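Local atomic coordinates of LacI family sugar-binding transcriptional regulator (Enterococcus faecalis V583, PDB entry 4RK0), a protein that binds ribose in a sugar pocket and probably acts as a DNA-binding transcriptional repressor of the LacI family. Residues E99-A104 against K253-Q258; V128-P133 against F183-E188; L162-G167 against I189-Y194. One frame throughout, in Å; residues are numbered along the deposited sequence.

How the contacts relate
Contact 1 lies in one lobe of the periplasmic-binding-protein-like fold and contacts 2 and 3 in the other, on opposite sides of the chain's centre; the centre of contact 1 is about 30 Å from that of contact 2 and about 34 Å from that of contact 3. Contacts 2 and 3 share helix 187-199, their centres about 8 Å apart: Val131 CG1 packs on Ile189 CG2 (3.6 Å), and Asn186 CG on Leu162 CD1 (3.6 Å). Contact 2 supplies Asn186 to the ribose pocket, and the side chain of Leu162 in contact 3 comes within about 4 Å of the sugar. In contact 1 the side chain of Ala104 is about 13 Å from the bound ribose.

Contact 1 of 3, residues E99-A104 against K253-Q258; sequences EGFSDA and KDWEEQ
Lys253 opens residues 253-258 with a chain folded back along its own segment, so that NZ forms a salt bridge to Glu256 OE1 (2.8 Å). A water links this ammonium, weakly, to Asp103 OD2, to which it donates at 2.7 Å. Trp255, with CG beside its own backbone N (chi1 -55°), lays one indole face over the Phe101-Ser102 peptide: Phe101 O and Ser102 N both lie above the ring plane, toward its rim, while CE3 presses on Ser102 CA at 3.3 Å. The edge of the Phe101 ring is directed at the face of the indole's five-membered ring, an offset edge-to-face pair with planes at 67°. The backbone of Glu256 is held to 99-104 at two points, its N and its O. Its N donates to Asp103 OD1 (2.9 Å), which accepts on its anti lone pair, the one away from OD2, and its O accepts from Ala104 N (2.9 Å) in the carbonyl plane; the Glu256 side chain runs off in an extended line. Glu257 pairs with Ala104 in a parallel bridge, their CB atoms 4.3 Å apart on one face of the sheet. Gln258 N closes the pattern with a bond to Ala104 O (3.1 Å), arriving nearly along the C=O axis. The carboxylate of Asp103 thus ties the backbone of Glu256 to helix 233-249, OD1 taking Glu256 N and OD2 forming a salt bridge with Arg247, which probably favours its charged form. Strand 103-107 runs here between strands 90-93 and 257-265 of the mixed sheet. Helix 233-249 packs against Trp255, Glu256 and Gln258, whereas Arg84 of helix 76-86 touches Ser102 and donates a hydrogen bond to Phe101 O.

Contact 2 of 3, residues V128-P133 against F183-E188; sequences VIVVMP and FAINDE. With RIB (alpha-D-ribofuranose), chain E.
Two neighbouring parallel strands meet here in one Rossmann-like alpha/beta lobe of the periplasmic-binding-protein-like fold, which shares the ribose pocket with the other lobe; the second leads through a two-residue turn to helix 187-199, whose N-cap residue, Asn186, binds the sugar. Val130 and Phe183 direct their side chains to one face of the sheet, Val131 and Ala184 to the other. On the first face the Val130 and Ile185 side chains cross obliquely, Val130 CG1, anti to its backbone N, touching Ile185 CD1 at 3.8 Å. The same methyl approaches Phe183 CD2 at 4.2 Å, and the Phe183 ring continues onto nearly parallel Phe147 of helix 138-150. Ile185 leans toward the first strand with an unusual, nearly eclipsed chi1 of -136°. CB itself faces Met132 CB (3.9 Å); chi1 places CG2 against Pro133 CD (3.9 Å), the two side chains at about a right angle, and leaves CD1 on Val130. The opposite face, with Val131 and Ala184, lies against Ile189 of helix 187-199. Three main-chain bonds hold the register: Phe183 N to Ile129 O (2.8 Å), Val131 N to Phe183 O (2.9 Å), and Ile185 N to Val131 O (3.0 Å). The first and last point nearly along the C=O axis; the middle one lies in the carbonyl plane. The last bond extends the pairing past the strand end, so the backbone is fixed immediately before Asn186. Asn186 holds CG in the crowded position between its backbone N and carbonyl carbon (chi1 79°). Its OD1 accepts from Ile189 N, which fixes the amide's rotation and leaves the NH2 directed at the ligand. There Asn186 ND2 donates to O5 of the ribofuranose across 2.9 Å in a fairly straight bond, 166° at the hydrogen.

Contact 3 of 3, residues L162-G167 against I189-Y194; sequences LSKTGG and IAFGLY
Two helix segments come into backbone contact at a pair of glycines, Gly167 CA and Gly192 CA standing only 4.1 Å apart, with Gly167 C 3.6 Å from Gly192 C. A beta carbon on either glycine would point at the partner helix and clash with its backbone (Ile189 O for Gly167, Lys164 O for Gly192), so the absence of one lets the main chains meet. Two CA-H...O contacts accompany the close approach: Gly192 CA lies 3.2 Å from Lys164 O, and Gly167 CA lies 3.4 Å from Ile189 O, the latter fairly straight at 165°. Leu193, with CG beside its backbone N, lays CD2 against Gly167 O at 3.3 Å. Ile189 flanks the glycine through CG2, while its CG1 lies 3.8 Å from Ser163 O. Its CD1 tip meets Leu162 CD1 at 4.0 Å, the two side chains crossing at about a right angle. Leu162 reaches there although its beta carbon starts out away from the helix, CG standing anti to the backbone N (chi1 -176°). On the far flank the aliphatic CD of Lys164 sits at the edge of the Phe191 ring, near its plane; Met218 of the second subunit packs on Phe191, and Tyr221 of that subunit on Lys164. The start of helix 164-175 is capped by Ser163, whose OG accepts from Gly166 N (3.0 Å) and is also hydrogen-bonded to Glu161 OE2. Leu193 continues inward to Ile182 and Ala184 of strand 181-184. The arrangement is glycine-mediated close packing of consecutive crossover helices, helix 164-175 leading into strand 181-184 and helix 187-199 leading out of it, in the parallel alpha/beta lobe of a periplasmic-binding-protein-like fold.

Contact 1 of 3, residues E99-A104 against K253-Q258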
loop_
_atom_site.group_PDB
_atom_site.type_symbol
_atom_site.label_atom_id
_atom_site.label_comp_id
_atom_site.label_asym_id
_atom_site.label_seq_id
_atom_site.Cartn_x
_atom_site.Cartn_y
_atom_site.Cartn_z
ATOM N N GLU A 99 -26.306 -8.321 -5.618
ATOM C CA GLU A 99 -27.684 -8.817 -5.607
ATOM C C GLU A 99 -28.009 -9.578 -6.913
ATOM O O GLU A 99 -28.724 -10.586 -6.896
ATOM C CB GLU A 99 -28.698 -7.692 -5.321
ATOM C CG GLU A 99 -28.344 -6.309 -5.864
ATOM C CD GLU A 99 -29.155 -5.210 -5.215
ATOM O OE1 GLU A 99 -28.592 -4.117 -4.989
ATOM O OE2 GLU A 99 -30.346 -5.431 -4.920
ATOM N N GLY A 100 -27.456 -9.124 -8.035
ATOM C CA GLY A 100 -27.711 -9.766 -9.331
ATOM C C GLY A 100 -28.440 -8.901 -10.348
ATOM O O GLY A 100 -28.693 -9.350 -11.470
ATOM N N PHE A 101 -28.799 -7.675 -9.960
ATOM C CA PHE A 101 -29.276 -6.657 -10.911
ATOM C C PHE A 101 -28.259 -5.518 -11.021
ATOM O O PHE A 101 -28.568 -4.340 -10.883
ATOM C CB PHE A 101 -30.662 -6.165 -10.506
ATOM C CG PHE A 101 -31.753 -7.148 -10.836
ATOM C CD1 PHE A 101 -31.966 -8.266 -10.034
ATOM C CD2 PHE A 101 -32.542 -6.978 -11.972
ATOM C CE1 PHE A 101 -32.956 -9.183 -10.345
ATOM C CE2 PHE A 101 -33.535 -7.892 -12.286
ATOM C CZ PHE A 101 -33.743 -8.996 -11.472
ATOM N N SER A 102 -27.015 -5.908 -11.229
ATOM C CA SER A 102 -25.970 -4.962 -11.471
ATOM C C SER A 102 -24.822 -5.699 -12.124
ATOM O O SER A 102 -24.801 -6.930 -12.227
ATOM C CB SER A 102 -25.504 -4.282 -10.182
ATOM O OG SER A 102 -24.795 -5.180 -9.360
ATOM N N ASP A 103 -23.877 -4.901 -12.571
ATOM C CA ASP A 103 -22.616 -5.423 -12.963
ATOM C C ASP A 103 -21.839 -5.825 -11.708
ATOM O O ASP A 103 -22.025 -5.235 -10.641
ATOM C CB ASP A 103 -21.822 -4.340 -13.719
ATOM C CG ASP A 103 -22.409 -4.038 -15.082
ATOM O OD1 ASP A 103 -23.161 -4.876 -15.603
ATOM O OD2 ASP A 103 -22.102 -2.965 -15.632
ATOM N N ALA A 104 -20.972 -6.814 -11.867
ATOM C CA ALA A 104 -20.068 -7.287 -10.802
ATOM C C ALA A 104 -18.884 -8.055 -11.378
ATOM O O ALA A 104 -19.007 -8.792 -12.359
ATOM C CB ALA A 104 -20.815 -8.175 -9.811
ATOM N N LYS A 253 -27.030 -1.334 -21.538
ATOM C CA LYS A 253 -26.450 -2.673 -21.762
ATOM C C LYS A 253 -26.773 -3.681 -20.677
ATOM O O LYS A 253 -27.126 -3.301 -19.552
ATOM C CB LYS A 253 -24.941 -2.568 -22.033
ATOM C CG LYS A 253 -24.065 -2.103 -20.883
ATOM C CD LYS A 253 -23.450 -3.272 -20.126
ATOM C CE LYS A 253 -22.243 -3.910 -20.811
ATOM N NZ LYS A 253 -21.965 -5.200 -20.127
ATOM N N ASP A 254 -26.690 -4.978 -21.004
ATOM C CA ASP A 254 -27.101 -5.998 -20.052
ATOM C C ASP A 254 -26.173 -6.030 -18.845
ATOM O O ASP A 254 -24.995 -5.707 -18.948
ATOM C CB ASP A 254 -27.139 -7.418 -20.633
ATOM C CG ASP A 254 -28.558 -7.997 -20.690
ATOM O OD1 ASP A 254 -29.542 -7.222 -20.639
ATOM O OD2 ASP A 254 -28.697 -9.237 -20.786
ATOM N N TRP A 255 -26.736 -6.473 -17.723
ATOM C CA TRP A 255 -26.003 -6.690 -16.490
ATOM C C TRP A 255 -25.010 -7.815 -16.700
ATOM O O TRP A 255 -25.386 -8.883 -17.180
ATOM C CB TRP A 255 -26.956 -7.131 -15.362
ATOM C CG TRP A 255 -28.095 -6.226 -15.108
ATOM C CD1 TRP A 255 -29.431 -6.538 -15.207
ATOM C CD2 TRP A 255 -28.033 -4.858 -14.709
ATOM N NE1 TRP A 255 -30.190 -5.446 -14.897
ATOM C CE2 TRP A 255 -29.358 -4.394 -14.609
ATOM C CE3 TRP A 255 -26.986 -3.965 -14.460
ATOM C CZ2 TRP A 255 -29.661 -3.101 -14.231
ATOM C CZ3 TRP A 255 -27.288 -2.674 -14.096
ATOM C CH2 TRP A 255 -28.614 -2.251 -13.985
ATOM N N GLU A 256 -23.758 -7.590 -16.309
ATOM C CA GLU A 256 -22.708 -8.558 -16.558
ATOM C C GLU A 256 -22.013 -8.896 -15.247
ATOM O O GLU A 256 -21.653 -8.008 -14.474
ATOM C CB GLU A 256 -21.706 -7.989 -17.576
ATOM C CG GLU A 256 -20.783 -9.039 -18.180
ATOM C CD GLU A 256 -20.097 -8.587 -19.468
ATOM O OE1 GLU A 256 -20.237 -7.412 -19.892
ATOM O OE2 GLU A 256 -19.409 -9.434 -20.070
ATOM N N GLU A 257 -21.865 -10.182 -14.991
ATOM C CA GLU A 257 -21.163 -10.629 -13.814
ATOM C C GLU A 257 -20.133 -11.694 -14.196
ATOM O O GLU A 257 -20.478 -12.825 -14.537
ATOM C CB GLU A 257 -22.180 -11.069 -12.744
ATOM C CG GLU A 257 -22.211 -12.538 -12.350
ATOM C CD GLU A 257 -22.938 -12.755 -11.036
ATOM O OE1 GLU A 257 -23.861 -11.967 -10.722
ATOM O OE2 GLU A 257 -22.573 -13.708 -10.313
ATOM N N GLN A 258 -18.857 -11.307 -14.159
ATOM C CA GLN A 258 -17.746 -12.211 -14.484
ATOM C C GLN A 258 -17.009 -12.677 -13.238
ATOM O O GLN A 258 -16.901 -11.935 -12.284
ATOM C CB GLN A 258 -16.703 -11.488 -15.318
ATOM C CG GLN A 258 -17.223 -10.719 -16.508
ATOM C CD GLN A 258 -16.080 -10.226 -17.369
ATOM O OE1 GLN A 258 -14.986 -10.800 -17.352
ATOM N NE2 GLN A 258 -16.325 -9.168 -18.135
HETATM O O HOH W 1 -21.014 -3.055 -18.107
#

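Contact 2 of 3, residues V128-P133 against F183-E188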
loop_
_atom_site.group_PDB
_atom_site.type_symbol
_atom_site.label_atom_id
_atom_site.label_comp_id
_atom_site.label_asym_id
_atom_site.label_seq_id
_atom_site.Cartn_x
_atom_site.Cartn_y
_atom_site.Cartn_z
ATOM N N VAL A 128 -5.496 -28.468 11.184
ATOM C CA VAL A 128 -5.235 -27.125 10.677
ATOM C C VAL A 128 -6.118 -26.076 11.298
ATOM O O VAL A 128 -7.186 -26.359 11.831
ATOM C CB VAL A 128 -5.420 -27.041 9.159
ATOM C CG1 VAL A 128 -4.480 -27.991 8.448
ATOM C CG2 VAL A 128 -6.877 -27.312 8.776
ATOM N N ILE A 129 -5.649 -24.839 11.196
ATOM C CA ILE A 129 -6.350 -23.690 11.691
ATOM C C ILE A 129 -6.636 -22.803 10.511
ATOM O O ILE A 129 -5.773 -22.627 9.654
ATOM C CB ILE A 129 -5.487 -22.861 12.669
ATOM C CG1 ILE A 129 -5.017 -23.673 13.870
ATOM C CG2 ILE A 129 -6.252 -21.627 13.077
ATOM C CD1 ILE A 129 -6.049 -23.804 14.958
ATOM N N VAL A 130 -7.830 -22.233 10.472
ATOM C CA VAL A 130 -8.146 -21.182 9.529
ATOM C C VAL A 130 -8.280 -19.899 10.318
ATOM O O VAL A 130 -9.039 -19.833 11.293
ATOM C CB VAL A 130 -9.455 -21.449 8.755
ATOM C CG1 VAL A 130 -9.728 -20.300 7.789
ATOM C CG2 VAL A 130 -9.378 -22.762 8.010
ATOM N N VAL A 131 -7.526 -18.872 9.930
ATOM C CA VAL A 131 -7.528 -17.623 10.676
ATOM C C VAL A 131 -8.225 -16.591 9.822
ATOM O O VAL A 131 -7.794 -16.295 8.674
ATOM C CB VAL A 131 -6.086 -17.131 10.993
ATOM C CG1 VAL A 131 -6.127 -15.834 11.783
ATOM C CG2 VAL A 131 -5.296 -18.171 11.748
ATOM N N MET A 132 -9.298 -16.025 10.362
ATOM C CA MET A 132 -10.176 -15.141 9.567
ATOM C C MET A 132 -10.971 -14.171 10.430
ATOM O O MET A 132 -11.044 -14.379 11.622
ATOM C CB MET A 132 -11.117 -16.018 8.734
ATOM C CG MET A 132 -12.210 -16.770 9.495
ATOM S SD MET A 132 -13.049 -17.902 8.326
ATOM C CE MET A 132 -13.905 -16.746 7.272
ATOM N N PRO A 133 -11.579 -13.120 9.832
ATOM C CA PRO A 133 -12.349 -12.182 10.625
ATOM C C PRO A 133 -13.708 -12.721 10.981
ATOM O O PRO A 133 -14.189 -13.625 10.304
ATOM C CB PRO A 133 -12.489 -10.945 9.726
ATOM C CG PRO A 133 -12.353 -11.462 8.336
ATOM C CD PRO A 133 -11.585 -12.759 8.401
ATOM N N PHE A 183 -4.176 -21.883 7.499
ATOM C CA PHE A 183 -4.669 -21.112 6.336
ATOM C C PHE A 183 -5.017 -19.712 6.789
ATOM O O PHE A 183 -5.999 -19.523 7.499
ATOM C CB PHE A 183 -5.896 -21.835 5.670
ATOM C CG PHE A 183 -6.501 -21.127 4.492
ATOM C CD1 PHE A 183 -5.764 -20.320 3.633
ATOM C CD2 PHE A 183 -7.868 -21.322 4.207
ATOM C CE1 PHE A 183 -6.366 -19.695 2.553
ATOM C CE2 PHE A 183 -8.463 -20.712 3.136
ATOM C CZ PHE A 183 -7.722 -19.897 2.284
ATOM N N ALA A 184 -4.210 -18.722 6.389
ATOM C CA ALA A 184 -4.475 -17.346 6.690
ATOM C C ALA A 184 -5.342 -16.792 5.578
ATOM O O ALA A 184 -4.980 -16.892 4.410
ATOM C CB ALA A 184 -3.188 -16.557 6.790
ATOM N N ILE A 185 -6.479 -16.196 5.933
ATOM C CA ILE A 185 -7.478 -15.868 4.918
ATOM C C ILE A 185 -7.076 -14.680 4.067
ATOM O O ILE A 185 -7.679 -14.432 3.031
ATOM C CB ILE A 185 -8.886 -15.722 5.538
ATOM C CG1 ILE A 185 -9.927 -16.428 4.696
ATOM C CG2 ILE A 185 -9.240 -14.281 5.733
ATOM C CD1 ILE A 185 -9.896 -17.909 4.854
ATOM N N ASN A 186 -6.047 -13.946 4.484
ATOM C CA ASN A 186 -5.351 -13.065 3.555
ATOM C C ASN A 186 -3.865 -12.971 3.909
ATOM O O ASN A 186 -3.447 -13.425 4.991
ATOM C CB ASN A 186 -6.006 -11.702 3.364
ATOM C CG ASN A 186 -5.722 -10.719 4.475
ATOM O OD1 ASN A 186 -5.359 -11.083 5.594
ATOM N ND2 ASN A 186 -5.927 -9.447 4.166
ATOM N N ASP A 187 -3.086 -12.413 2.987
ATOM C CA ASP A 187 -1.624 -12.337 3.163
ATOM C C ASP A 187 -1.269 -11.432 4.355
ATOM O O ASP A 187 -0.323 -11.718 5.086
ATOM C CB ASP A 187 -0.911 -11.886 1.891
ATOM C CG ASP A 187 -0.926 -12.956 0.767
ATOM O OD1 ASP A 187 -1.082 -14.147 1.051
ATOM O OD2 ASP A 187 -0.762 -12.572 -0.391
ATOM N N GLU A 188 -2.008 -10.364 4.568
ATOM C CA GLU A 188 -1.746 -9.500 5.732
ATOM C C GLU A 188 -1.872 -10.264 7.060
ATOM O O GLU A 188 -1.010 -10.146 7.934
ATOM C CB GLU A 188 -2.680 -8.281 5.721
ATOM C CG GLU A 188 -2.380 -7.303 4.600
ATOM C CD GLU A 188 -2.656 -5.851 4.974
ATOM O OE1 GLU A 188 -3.700 -5.563 5.590
ATOM O OE2 GLU A 188 -1.832 -4.978 4.644
HETATM O O5 RIB E . -6.438 -8.966 1.315
HETATM C C5 RIB E . -7.568 -8.114 1.418
HETATM C C4 RIB E . -8.730 -9.005 1.321
HETATM O O4 RIB E . -10.003 -8.346 1.545
HETATM C C3 RIB E . -8.470 -9.475 -0.096
HETATM O O3 RIB E . -8.265 -10.879 0.073
HETATM C C2 RIB E . -9.733 -8.974 -0.802
HETATM O O2 RIB E . -10.316 -9.972 -1.603
HETATM C C1 RIB E . -10.647 -8.342 0.263
HETATM O O1 RIB E . -11.966 -8.858 0.216
#

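Contact 3 of 3, residues L162-G167 against I189-Y194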
loop_
_atom_site.group_PDB
_atom_site.type_symbol
_atom_site.label_atom_id
_atom_site.label_comp_id
_atom_site.label_asym_id
_atom_site.label_seq_id
_atom_site.Cartn_x
_atom_site.Cartn_y
_atom_site.Cartn_z
ATOM N N LEU A 162 -8.973 -8.621 10.273
ATOM C CA LEU A 162 -8.422 -8.804 8.921
ATOM C C LEU A 162 -7.305 -7.796 8.678
ATOM O O LEU A 162 -7.512 -6.734 8.067
ATOM C CB LEU A 162 -9.552 -8.595 7.901
ATOM C CG LEU A 162 -9.228 -8.839 6.421
ATOM C CD1 LEU A 162 -8.871 -10.281 6.217
ATOM C CD2 LEU A 162 -10.496 -8.481 5.630
ATOM N N SER A 163 -6.122 -8.102 9.206
ATOM C CA SER A 163 -5.027 -7.162 9.232
ATOM C C SER A 163 -3.752 -7.856 9.758
ATOM O O SER A 163 -3.816 -8.969 10.293
ATOM C CB SER A 163 -5.343 -5.953 10.110
ATOM O OG SER A 163 -5.315 -6.304 11.471
ATOM N N LYS A 164 -2.616 -7.192 9.590
ATOM C CA LYS A 164 -1.373 -7.727 10.124
ATOM C C LYS A 164 -1.459 -7.832 11.641
ATOM O O LYS A 164 -1.083 -8.828 12.202
ATOM C CB LYS A 164 -0.182 -6.870 9.696
ATOM C CG LYS A 164 0.113 -6.854 8.211
ATOM C CD LYS A 164 1.481 -6.240 7.892
ATOM C CE LYS A 164 1.502 -4.725 7.937
ATOM N NZ LYS A 164 0.384 -4.069 7.206
ATOM N N THR A 165 -1.983 -6.811 12.322
ATOM C CA THR A 165 -2.122 -6.874 13.783
ATOM C C THR A 165 -3.033 -8.017 14.188
ATOM O O THR A 165 -2.830 -8.689 15.211
ATOM C CB THR A 165 -2.681 -5.520 14.316
ATOM O OG1 THR A 165 -1.738 -4.478 14.044
ATOM C CG2 THR A 165 -2.967 -5.573 15.811
ATOM N N GLY A 166 -4.067 -8.255 13.389
ATOM C CA GLY A 166 -4.919 -9.409 13.633
ATOM C C GLY A 166 -4.225 -10.754 13.628
ATOM O O GLY A 166 -4.456 -11.591 14.516
ATOM N N GLY A 167 -3.404 -11.009 12.611
ATOM C CA GLY A 167 -2.664 -12.275 12.545
ATOM C C GLY A 167 -1.690 -12.386 13.740
ATOM O O GLY A 167 -1.536 -13.446 14.362
ATOM N N ILE A 189 -2.916 -11.075 7.221
ATOM C CA ILE A 189 -2.968 -11.960 8.390
ATOM C C ILE A 189 -1.731 -12.854 8.498
ATOM O O ILE A 189 -1.205 -13.066 9.602
ATOM C CB ILE A 189 -4.217 -12.846 8.383
ATOM C CG1 ILE A 189 -5.423 -11.957 8.649
ATOM C CG2 ILE A 189 -4.122 -13.939 9.434
ATOM C CD1 ILE A 189 -6.772 -12.668 8.628
ATOM N N ALA A 190 -1.338 -13.466 7.381
ATOM C CA ALA A 190 -0.181 -14.327 7.342
ATOM C C ALA A 190 1.094 -13.598 7.803
ATOM O O ALA A 190 1.931 -14.179 8.510
ATOM C CB ALA A 190 0.052 -14.832 5.927
ATOM N N PHE A 191 1.261 -12.367 7.352
ATOM C CA PHE A 191 2.432 -11.587 7.803
ATOM C C PHE A 191 2.413 -11.388 9.310
ATOM O O PHE A 191 3.472 -11.423 9.990
ATOM C CB PHE A 191 2.576 -10.247 7.078
ATOM C CG PHE A 191 2.657 -10.359 5.583
ATOM C CD1 PHE A 191 3.184 -11.500 4.964
ATOM C CD2 PHE A 191 2.180 -9.328 4.791
ATOM C CE1 PHE A 191 3.231 -11.610 3.583
ATOM C CE2 PHE A 191 2.217 -9.439 3.417
ATOM C CZ PHE A 191 2.745 -10.583 2.818
ATOM N N GLY A 192 1.228 -11.242 9.865
ATOM C CA GLY A 192 1.071 -11.080 11.313
ATOM C C GLY A 192 1.473 -12.320 12.061
ATOM O O GLY A 192 2.166 -12.247 13.067
ATOM N N LEU A 193 1.010 -13.460 11.561
ATOM C CA LEU A 193 1.449 -14.779 12.022
ATOM C C LEU A 193 2.945 -14.947 12.033
ATOM O O LEU A 193 3.521 -15.386 13.060
ATOM C CB LEU A 193 0.797 -15.893 11.192
ATOM C CG LEU A 193 -0.740 -15.946 11.228
ATOM C CD1 LEU A 193 -1.263 -17.020 10.285
ATOM C CD2 LEU A 193 -1.223 -16.222 12.615
ATOM N N TYR A 194 3.570 -14.627 10.914
ATOM C CA TYR A 194 5.042 -14.672 10.816
ATOM C C TYR A 194 5.691 -13.928 11.991
ATOM O O TYR A 194 6.570 -14.466 12.655
ATOM C CB TYR A 194 5.547 -14.034 9.527
ATOM C CG TYR A 194 5.665 -14.931 8.311
ATOM C CD1 TYR A 194 4.653 -15.831 7.959
ATOM C CD2 TYR A 194 6.760 -14.816 7.455
ATOM C CE1 TYR A 194 4.771 -16.647 6.837
ATOM C CE2 TYR A 194 6.885 -15.605 6.326
ATOM C CZ TYR A 194 5.885 -16.526 6.007
ATOM O OH TYR A 194 6.072 -17.288 4.865
#